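Local coordinates for protein troponin C (Chlamys nipponensis akazara, PDB 3TZ1) that binds calcium through an EF-hand of its C-terminal domain and, as the calcium-binding subunit of troponin, relieves the inhibition of actin filaments in striated muscle, at residues Leu4-Leu9 and Lys66-Met70; Leu9-Phe13 and Val60-Lys66. One frame throughout, in Å; residues are numbered along the deposited sequence.

From the N terminus, the chain enters helix 6-16, the first helix of the EF-hand pair in this C-terminal domain, and meets helix 62-70, the last, in both contacts. Interaction 1 joins residues 4-9 to 66-70 and closes a loop of 56 intervening residues. Interaction 2, 9-13 with 60-66, closes a shorter loop of 46 residues and is nested inside it, as expected where two helices run in broadly opposed directions. The centres lie about 7 Å apart; Leu9 and Lys66 belong to both, and Glu6 OE2 meets Tyr62 OH at 2.8 Å, a hydrogen bond. Interaction 2 continues toward the calcium loop, while interaction 1 joins the modelled chain's start to residues 66-70 near the C terminus.

Interaction 1. Residues Leu4-Leu9 and Lys66-Met70; sequences LDEREL and KCLMM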
loop_
_atom_site.group_PDB
_atom_site.type_symbol
_atom_site.label_atom_id
_atom_site.label_comp_id
_atom_site.label_asym_id
_atom_site.label_seq_id
_atom_site.Cartn_x
_atom_site.Cartn_y
_atom_site.Cartn_z
ATOM N N LEU A 4 -13.879 3.369 0.272
ATOM C CA LEU A 4 -13.218 3.124 1.547
ATOM C C LEU A 4 -13.574 4.212 2.563
ATOM O O LEU A 4 -13.381 5.400 2.306
ATOM C CB LEU A 4 -11.698 3.064 1.358
ATOM C CG LEU A 4 -10.922 1.928 2.032
ATOM C CD1 LEU A 4 -9.438 2.174 1.911
ATOM C CD2 LEU A 4 -11.308 1.792 3.493
ATOM N N ASP A 5 -14.107 3.795 3.706
ATOM C CA ASP A 5 -14.325 4.684 4.839
ATOM C C ASP A 5 -12.993 5.329 5.217
ATOM O O ASP A 5 -11.980 4.636 5.320
ATOM C CB ASP A 5 -14.860 3.878 6.028
ATOM C CG ASP A 5 -15.516 4.752 7.081
ATOM O OD1 ASP A 5 -14.813 5.595 7.678
ATOM O OD2 ASP A 5 -16.733 4.588 7.318
ATOM N N GLU A 6 -12.985 6.645 5.420
ATOM C CA GLU A 6 -11.738 7.331 5.773
ATOM C C GLU A 6 -11.238 6.926 7.158
ATOM O O GLU A 6 -10.041 6.969 7.429
ATOM C CB GLU A 6 -11.872 8.852 5.678
ATOM C CG GLU A 6 -10.564 9.586 5.943
ATOM C CD GLU A 6 -10.258 10.674 4.921
ATOM O OE1 GLU A 6 -11.072 10.887 3.994
ATOM O OE2 GLU A 6 -9.191 11.316 5.049
ATOM N N ARG A 7 -12.161 6.540 8.032
ATOM C CA ARG A 7 -11.782 6.025 9.347
ATOM C C ARG A 7 -10.946 4.772 9.196
ATOM O O ARG A 7 -9.961 4.563 9.911
ATOM C CB ARG A 7 -13.019 5.693 10.178
ATOM C CG ARG A 7 -13.472 6.805 11.089
ATOM C CD ARG A 7 -14.728 6.379 11.828
ATOM N NE ARG A 7 -15.751 5.920 10.891
ATOM C CZ ARG A 7 -16.940 5.448 11.251
ATOM N NH1 ARG A 7 -17.264 5.367 12.536
ATOM N NH2 ARG A 7 -17.805 5.058 10.321
ATOM N N GLU A 8 -11.364 3.918 8.271
ATOM C CA GLU A 8 -10.673 2.667 8.017
ATOM C C GLU A 8 -9.315 2.945 7.383
ATOM O O GLU A 8 -8.318 2.304 7.713
ATOM C CB GLU A 8 -11.516 1.802 7.086
ATOM C CG GLU A 8 -11.326 0.330 7.285
ATOM C CD GLU A 8 -12.203 -0.476 6.364
ATOM O OE1 GLU A 8 -13.279 0.031 5.974
ATOM O OE2 GLU A 8 -11.808 -1.605 6.022
ATOM N N LEU A 9 -9.293 3.905 6.462
ATOM C CA LEU A 9 -8.059 4.331 5.809
ATOM C C LEU A 9 -7.048 4.851 6.821
ATOM O O LEU A 9 -5.868 4.498 6.776
ATOM C CB LEU A 9 -8.352 5.433 4.783
ATOM C CG LEU A 9 -7.145 5.850 3.943
ATOM C CD1 LEU A 9 -6.840 4.764 2.930
ATOM C CD2 LEU A 9 -7.390 7.189 3.243
ATOM N N LYS A 66 -3.980 7.862 0.427
ATOM C CA LYS A 66 -5.384 8.125 0.133
ATOM C C LYS A 66 -5.655 8.076 -1.364
ATOM O O LYS A 66 -6.667 7.524 -1.812
ATOM C CB LYS A 66 -5.811 9.478 0.716
ATOM C CG LYS A 66 -7.274 9.791 0.507
ATOM C CD LYS A 66 -7.719 11.004 1.305
ATOM C CE LYS A 66 -9.216 11.225 1.133
ATOM N NZ LYS A 66 -9.715 12.399 1.903
ATOM N N CYS A 67 -4.739 8.649 -2.134
ATOM C CA CYS A 67 -4.846 8.647 -3.589
ATOM C C CYS A 67 -4.966 7.226 -4.118
ATOM O O CYS A 67 -5.784 6.948 -4.990
ATOM C CB CYS A 67 -3.633 9.331 -4.217
ATOM S SG CYS A 67 -3.693 11.139 -4.160
ATOM N N LEU A 68 -4.141 6.328 -3.590
ATOM C CA LEU A 68 -4.180 4.935 -4.024
ATOM C C LEU A 68 -5.483 4.290 -3.594
ATOM O O LEU A 68 -6.200 3.683 -4.397
ATOM C CB LEU A 68 -3.009 4.147 -3.435
ATOM C CG LEU A 68 -3.132 2.619 -3.564
ATOM C CD1 LEU A 68 -3.139 2.191 -5.042
ATOM C CD2 LEU A 68 -2.010 1.928 -2.819
ATOM N N MET A 69 -5.795 4.433 -2.312
ATOM C CA MET A 69 -6.856 3.638 -1.722
ATOM C C MET A 69 -8.269 4.111 -2.075
ATOM O O MET A 69 -9.181 3.296 -2.207
ATOM C CB MET A 69 -6.652 3.550 -0.209
ATOM C CG MET A 69 -5.311 2.920 0.186
ATOM S SD MET A 69 -5.091 1.222 -0.405
ATOM C CE MET A 69 -6.533 0.441 0.302
ATOM N N MET A 70 -8.458 5.420 -2.206
ATOM C CA MET A 70 -9.791 5.960 -2.471
ATOM C C MET A 70 -10.086 6.339 -3.932
ATOM O O MET A 70 -11.171 6.819 -4.251
ATOM C CB MET A 70 -10.139 7.076 -1.472
ATOM C CG MET A 70 -10.331 6.524 -0.051
ATOM S SD MET A 70 -10.575 7.736 1.259
ATOM C CE MET A 70 -12.333 8.054 1.135
#
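Four largely apolar side chains and one salt bridge carry the meeting of Leu4-Leu9 with Lys66-Met70, where the CA atoms of Leu4 and Met70 are 6.0 Å apart. Leu9, with chi1 t and chi2 p, points toward the other helix and divides its methyls: CD1 lies 3.4 Å from Met69 CB, CD2 3.8 Å from both Lys66 CB and Met70 SD. Met69 is m at all three chi angles, a curled form that brings its CE to 3.7 Å from Leu4 CD1. Met70 (m, t, p) reaches across to the 4-9 segment, and the chi3 p turn at its end sets CE 3.1 Å from Leu4 O. The extended Lys66, all four chi angles t, carries NZ to 2.9 Å from Glu6 OE1, a hydrogen-bonded salt bridge with a weaker 3.4 Å bond to Glu6 OE2; that second oxygen is also hydrogen-bonded by Tyr62 OH. Facing away, Asp5 (chi1 t) N-caps helix 6-16, its OD1 accepting from Arg7 N at 2.8 Å, and its OD2 forms a salt bridge with Arg7 NH2 at 3.2 Å. Such packing of the first helix's start against the last helix's end is characteristic of a paired EF-hand domain.

Interaction 2. Residues Leu9-Phe13 and Val60-Lys66; sequences LKEAF and VDYEEFK. With CA (calcium ion), chain C.
A tyrosine edge set against a phenylalanine face marks this contact between the first and last helices of an EF-hand pair: the Tyr62 and Phe13 rings are T-shaped, centroids 5.4 Å apart and planes at 82°, while Tyr62 CB makes a CH-pi contact 4.1 Å from the Phe13 centroid. Residues 9-13 are helical; Val60 is extended, Asp61 (chi1 p) N-caps the helix, and 62-66 are helical. The two short helical segments cross at 124°, axes 10.8 Å apart, with CA pairs Leu9-Lys66 at 7.3 Å and Phe13-Tyr62 at 7.1 Å. Phe13, Tyr62 and Phe65 all take chi1 t, with chi2 80°, -107° and 61° respectively, and form an aromatic cluster; Phe65 meets Phe13 obliquely, planes at 50°, with Phe65 CD2 3.7 Å from Phe13 CD1. Leu9 (chi1 t, chi2 p) places CD1 3.3 Å from Phe65 CE2 and CD2 3.6 Å from Tyr62 CZ; Ala12 CB lies 4.0 Å from Phe65 CZ. Tyr62 OH hydrogen-bonds Glu6 OE2. At the N terminus of helix 62-70, a capping box pairs Glu64 N with Asp61 OD1 and Asp61 N with Glu64 OE1, each 2.9 Å. The same Glu64 carboxylate, chi1 m and chi2 t, binds calcium through OE1 and OE2, both at 2.6 Å, alongside Asp53, Asp55, Ser57 and Thr59. A water 2.6 Å from the calcium donates to Asp61 OD2 at 2.5 Å.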
loop_
_atom_site.group_PDB
_atom_site.type_symbol
_atom_site.label_atom_id
_atom_site.label_comp_id
_atom_site.label_asym_id
_atom_site.label_seq_id
_atom_site.Cartn_x
_atom_site.Cartn_y
_atom_site.Cartn_z
ATOM N N LEU A 9 -9.293 3.905 6.462
ATOM C CA LEU A 9 -8.059 4.331 5.809
ATOM C C LEU A 9 -7.048 4.851 6.821
ATOM O O LEU A 9 -5.868 4.498 6.776
ATOM C CB LEU A 9 -8.352 5.433 4.783
ATOM C CG LEU A 9 -7.145 5.850 3.943
ATOM C CD1 LEU A 9 -6.840 4.764 2.930
ATOM C CD2 LEU A 9 -7.390 7.189 3.243
ATOM N N LYS A 10 -7.513 5.695 7.738
ATOM C CA LYS A 10 -6.638 6.252 8.759
ATOM C C LYS A 10 -6.119 5.162 9.691
ATOM O O LYS A 10 -4.956 5.181 10.086
ATOM C CB LYS A 10 -7.355 7.356 9.547
ATOM C CG LYS A 10 -7.568 8.620 8.731
ATOM C CD LYS A 10 -8.131 9.745 9.574
ATOM C CE LYS A 10 -8.340 10.996 8.733
ATOM N NZ LYS A 10 -8.895 12.130 9.525
ATOM N N GLU A 11 -6.971 4.198 10.025
ATOM C CA GLU A 11 -6.545 3.088 10.872
ATOM C C GLU A 11 -5.486 2.232 10.173
ATOM O O GLU A 11 -4.501 1.827 10.787
ATOM C CB GLU A 11 -7.743 2.226 11.291
ATOM C CG GLU A 11 -7.375 1.013 12.153
ATOM C CD GLU A 11 -6.926 1.399 13.562
ATOM O OE1 GLU A 11 -7.126 2.566 13.961
ATOM O OE2 GLU A 11 -6.376 0.532 14.272
ATOM N N ALA A 12 -5.697 1.946 8.889
ATOM C CA ALA A 12 -4.719 1.201 8.098
ATOM C C ALA A 12 -3.376 1.923 8.048
ATOM O O ALA A 12 -2.321 1.310 8.224
ATOM C CB ALA A 12 -5.241 0.979 6.679
ATOM N N PHE A 13 -3.417 3.227 7.783
ATOM C CA PHE A 13 -2.194 4.029 7.735
ATOM C C PHE A 13 -1.447 3.960 9.068
ATOM O O PHE A 13 -0.233 3.745 9.109
ATOM C CB PHE A 13 -2.516 5.479 7.360
ATOM C CG PHE A 13 -1.299 6.313 7.041
ATOM C CD1 PHE A 13 -0.688 6.229 5.802
ATOM C CD2 PHE A 13 -0.778 7.184 7.982
ATOM C CE1 PHE A 13 0.430 6.999 5.509
ATOM C CE2 PHE A 13 0.338 7.953 7.698
ATOM C CZ PHE A 13 0.939 7.865 6.459
ATOM N N VAL A 60 5.596 6.443 1.888
ATOM C CA VAL A 60 4.249 6.746 1.421
ATOM C C VAL A 60 3.578 7.656 2.436
ATOM O O VAL A 60 3.297 7.225 3.552
ATOM C CB VAL A 60 3.420 5.451 1.249
ATOM C CG1 VAL A 60 2.001 5.776 0.810
ATOM C CG2 VAL A 60 4.085 4.522 0.231
ATOM N N ASP A 61 3.335 8.916 2.080
ATOM C CA ASP A 61 2.650 9.796 3.030
ATOM C C ASP A 61 1.138 9.574 2.957
ATOM O O ASP A 61 0.660 8.808 2.116
ATOM C CB ASP A 61 3.053 11.276 2.850
ATOM C CG ASP A 61 2.762 11.811 1.458
ATOM O OD1 ASP A 61 1.619 11.658 0.980
ATOM O OD2 ASP A 61 3.681 12.397 0.844
ATOM N N TYR A 62 0.374 10.219 3.834
ATOM C CA TYR A 62 -1.054 9.904 3.909
ATOM C C TYR A 62 -1.794 10.316 2.640
ATOM O O TYR A 62 -2.736 9.649 2.211
ATOM C CB TYR A 62 -1.716 10.533 5.140
ATOM C CG TYR A 62 -3.191 10.205 5.250
ATOM C CD1 TYR A 62 -4.158 11.169 4.984
ATOM C CD2 TYR A 62 -3.616 8.935 5.609
ATOM C CE1 TYR A 62 -5.508 10.874 5.079
ATOM C CE2 TYR A 62 -4.964 8.627 5.700
ATOM C CZ TYR A 62 -5.903 9.605 5.441
ATOM O OH TYR A 62 -7.243 9.306 5.532
ATOM N N GLU A 63 -1.359 11.409 2.029
ATOM C CA GLU A 63 -1.994 11.855 0.800
ATOM C C GLU A 63 -1.777 10.842 -0.320
ATOM O O GLU A 63 -2.688 10.553 -1.092
ATOM C CB GLU A 63 -1.479 13.233 0.393
ATOM C CG GLU A 63 -2.160 13.800 -0.824
ATOM C CD GLU A 63 -1.637 15.172 -1.185
ATOM O OE1 GLU A 63 -1.919 16.131 -0.433
ATOM O OE2 GLU A 63 -0.936 15.288 -2.213
ATOM N N GLU A 64 -0.571 10.295 -0.404
ATOM C CA GLU A 64 -0.277 9.269 -1.402
ATOM C C GLU A 64 -1.096 8.022 -1.119
ATOM O O GLU A 64 -1.607 7.366 -2.028
ATOM C CB GLU A 64 1.211 8.926 -1.404
ATOM C CG GLU A 64 2.091 10.056 -1.879
ATOM C CD GLU A 64 3.545 9.730 -1.733
ATOM O OE1 GLU A 64 3.902 9.060 -0.735
ATOM O OE2 GLU A 64 4.326 10.112 -2.627
ATOM N N PHE A 65 -1.222 7.702 0.159
ATOM C CA PHE A 65 -1.956 6.520 0.568
ATOM C C PHE A 65 -3.428 6.675 0.182
ATOM O O PHE A 65 -4.043 5.752 -0.348
ATOM C CB PHE A 65 -1.804 6.322 2.076
ATOM C CG PHE A 65 -2.329 5.008 2.572
ATOM C CD1 PHE A 65 -1.793 3.819 2.116
ATOM C CD2 PHE A 65 -3.354 4.966 3.519
ATOM C CE1 PHE A 65 -2.277 2.593 2.587
ATOM C CE2 PHE A 65 -3.843 3.753 3.985
ATOM C CZ PHE A 65 -3.298 2.567 3.523
ATOM N N LYS A 66 -3.980 7.862 0.427
ATOM C CA LYS A 66 -5.384 8.125 0.133
ATOM C C LYS A 66 -5.655 8.076 -1.364
ATOM O O LYS A 66 -6.667 7.524 -1.812
ATOM C CB LYS A 66 -5.811 9.478 0.716
ATOM C CG LYS A 66 -7.274 9.791 0.507
ATOM C CD LYS A 66 -7.719 11.004 1.305
ATOM C CE LYS A 66 -9.216 11.225 1.133
ATOM N NZ LYS A 66 -9.715 12.399 1.903
HETATM CA CA CA C . 6.402 9.517 -1.210
HETATM O O HOH W 1 5.956 11.531 0.419
#